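Local coordinates for protein cysteine synthase (Fusobacterium nucleatum subsp. nucleatum strain ATCC 25586, PDB 5XEN) that probably makes L-cysteine and acetate from O-acetyl-L-serine and hydrogen sulfide, using pyridoxal 5'-phosphate as cofactor, at residues B[71-76]-B[144-149]. Sequence-based numbering, arbitrary orientation.
Sequences EATSGN and PNQFTN. With SER (serine), chain N.
The buried carboxylate of Glu71 accepts two successive backbone N-H groups of the facing loop: Asn145 N gives to Glu71 OE1 at 2.8 Å and Gln146 N to Glu71 OE2 at 2.8 Å. The second bond is the straighter (N-H...O 163°) and uses the syn lone pair of OE2; the first is bent and lies 19° out of the carboxylate plane. One bond on each oxygen fixes the rotation of the carboxylate, and Pro144 CD packs against Glu71 OE1 at 3.4 Å. Because chi1 sets Glu71 CG anti to the backbone N (-177°) and the chain then bends at chi2, the carboxylate reaches the loop.

Gln146 NE2 serves both the strand end and the ligand. It donates to Ala72 O at 3.1 Å, in the carbonyl plane on a lone pair, and to O of the bound serine at 2.9 Å, while Gln146 OE1 accepts from Thr77 OG1; both ends of the amide are therefore engaged. Serine O is also met by Ser74 N at 2.9 Å, and the two hydroxyl oxygens, Ser74 OG and serine OG, are hydrogen-bonded at 2.6 Å. Thr73 OG1 receives Gly75 N at 2.8 Å, closing an ST turn just before helix 76-88, whose Asn76 binds pyridoxal phosphate.

Glu71 and Ala72 end strand 68-72 of the four-stranded parallel sheet, flanked in the sheet by strands 91-97 and 141-142; 144-149 links strand 141-142 to helix 151-167. Phe147 and Ala72 pack on helix 123-135, whereas Pro144 and Gln146 touch helix 46-59.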
loop_
_atom_site.group_PDB
_atom_site.type_symbol
_atom_site.label_atom_id
_atom_site.label_comp_id
_atom_site.label_asym_id
_atom_site.label_seq_id
_atom_site.Cartn_x
_atom_site.Cartn_y
_atom_site.Cartn_z
ATOM N N GLU B 71 13.679 -19.345 -2.414
ATOM C CA GLU B 71 12.464 -19.481 -3.224
ATOM C C GLU B 71 12.660 -18.851 -4.595
ATOM O O GLU B 71 13.358 -17.828 -4.718
ATOM C CB GLU B 71 11.262 -18.885 -2.501
ATOM C CG GLU B 71 9.908 -19.026 -3.194
ATOM C CD GLU B 71 9.326 -20.455 -3.204
ATOM O OE1 GLU B 71 10.086 -21.433 -2.988
ATOM O OE2 GLU B 71 8.102 -20.587 -3.438
ATOM N N ALA B 72 12.122 -19.501 -5.622
ATOM C CA ALA B 72 12.043 -18.928 -6.965
ATOM C C ALA B 72 10.690 -18.218 -7.096
ATOM O O ALA B 72 9.667 -18.780 -6.723
ATOM C CB ALA B 72 12.195 -20.028 -8.025
ATOM N N THR B 73 10.678 -17.004 -7.641
ATOM C CA THR B 73 9.491 -16.165 -7.628
ATOM C C THR B 73 9.559 -15.172 -8.792
ATOM O O THR B 73 10.667 -14.770 -9.209
ATOM C CB THR B 73 9.361 -15.388 -6.292
ATOM O OG1 THR B 73 8.270 -14.469 -6.334
ATOM C CG2 THR B 73 10.599 -14.576 -5.997
ATOM N N SER B 74 8.390 -14.754 -9.283
ATOM C CA SER B 74 8.327 -13.635 -10.212
ATOM C C SER B 74 8.280 -12.298 -9.448
ATOM O O SER B 74 8.289 -11.229 -10.077
ATOM C CB SER B 74 7.133 -13.777 -11.168
ATOM O OG SER B 74 5.909 -13.766 -10.469
ATOM N N GLY B 75 8.198 -12.339 -8.124
ATOM C CA GLY B 75 8.401 -11.126 -7.324
ATOM C C GLY B 75 7.603 -11.083 -6.046
ATOM O O GLY B 75 8.170 -10.953 -4.966
ATOM N N ASN B 76 6.279 -11.170 -6.169
ATOM C CA ASN B 76 5.417 -10.932 -5.022
ATOM C C ASN B 76 5.563 -11.988 -3.930
ATOM O O ASN B 76 5.574 -11.645 -2.761
ATOM C CB ASN B 76 3.982 -10.762 -5.433
ATOM C CG ASN B 76 3.715 -9.367 -5.977
ATOM O OD1 ASN B 76 4.209 -8.392 -5.413
ATOM N ND2 ASN B 76 2.935 -9.259 -7.053
ATOM N N PRO B 144 10.266 -23.139 0.134
ATOM C CA PRO B 144 8.798 -23.238 0.236
ATOM C C PRO B 144 8.136 -23.954 -0.983
ATOM O O PRO B 144 7.194 -24.743 -0.809
ATOM C CB PRO B 144 8.369 -21.779 0.369
ATOM C CG PRO B 144 9.570 -21.078 0.953
ATOM C CD PRO B 144 10.753 -21.770 0.364
ATOM N N ASN B 145 8.677 -23.707 -2.168
ATOM C CA ASN B 145 8.193 -24.234 -3.441
ATOM C C ASN B 145 6.680 -23.993 -3.668
ATOM O O ASN B 145 5.855 -24.918 -3.629
ATOM C CB ASN B 145 8.525 -25.711 -3.590
ATOM C CG ASN B 145 8.399 -26.170 -5.031
ATOM O OD1 ASN B 145 7.871 -25.441 -5.895
ATOM N ND2 ASN B 145 8.868 -27.364 -5.298
ATOM N N GLN B 146 6.341 -22.733 -3.877
ATOM C CA GLN B 146 4.971 -22.308 -4.120
ATOM C C GLN B 146 4.263 -23.031 -5.299
ATOM O O GLN B 146 3.059 -23.052 -5.349
ATOM C CB GLN B 146 4.945 -20.803 -4.379
ATOM C CG GLN B 146 5.707 -20.380 -5.623
ATOM C CD GLN B 146 5.569 -18.884 -5.894
ATOM O OE1 GLN B 146 4.509 -18.282 -5.628
ATOM N NE2 GLN B 146 6.611 -18.283 -6.462
ATOM N N PHE B 147 5.022 -23.581 -6.243
ATOM C CA PHE B 147 4.460 -24.283 -7.395
ATOM C C PHE B 147 3.877 -25.645 -7.012
ATOM O O PHE B 147 3.023 -26.155 -7.736
ATOM C CB PHE B 147 5.523 -24.453 -8.486
ATOM C CG PHE B 147 6.211 -23.158 -8.835
ATOM C CD1 PHE B 147 5.597 -22.243 -9.665
ATOM C CD2 PHE B 147 7.415 -22.828 -8.245
ATOM C CE1 PHE B 147 6.201 -21.024 -9.951
ATOM C CE2 PHE B 147 8.014 -21.604 -8.516
ATOM C CZ PHE B 147 7.403 -20.718 -9.383
ATOM N N THR B 148 4.327 -26.210 -5.885
ATOM C CA THR B 148 3.864 -27.556 -5.448
ATOM C C THR B 148 3.319 -27.617 -4.039
ATOM O O THR B 148 2.617 -28.562 -3.675
ATOM C CB THR B 148 4.983 -28.605 -5.591
ATOM O OG1 THR B 148 6.052 -28.278 -4.683
ATOM C CG2 THR B 148 5.496 -28.630 -7.010
ATOM N N ASN B 149 3.596 -26.602 -3.235
ATOM C CA ASN B 149 3.270 -26.618 -1.821
ATOM C C ASN B 149 1.776 -26.403 -1.605
ATOM O O ASN B 149 1.245 -25.364 -1.962
ATOM C CB ASN B 149 4.084 -25.517 -1.108
ATOM C CG ASN B 149 4.034 -25.599 0.421
ATOM O OD1 ASN B 149 3.037 -26.012 1.000
ATOM N ND2 ASN B 149 5.135 -25.183 1.089
HETATM N N SER N . 3.030 -14.694 -9.025
HETATM C CA SER N . 3.822 -15.620 -8.230
HETATM C C SER N . 5.098 -14.974 -7.603
HETATM O O SER N . 6.182 -15.635 -7.549
HETATM C CB SER N . 4.264 -16.741 -9.074
HETATM O OG SER N . 5.356 -16.236 -9.823
HETATM O OXT SER N . 4.882 -13.941 -6.956
#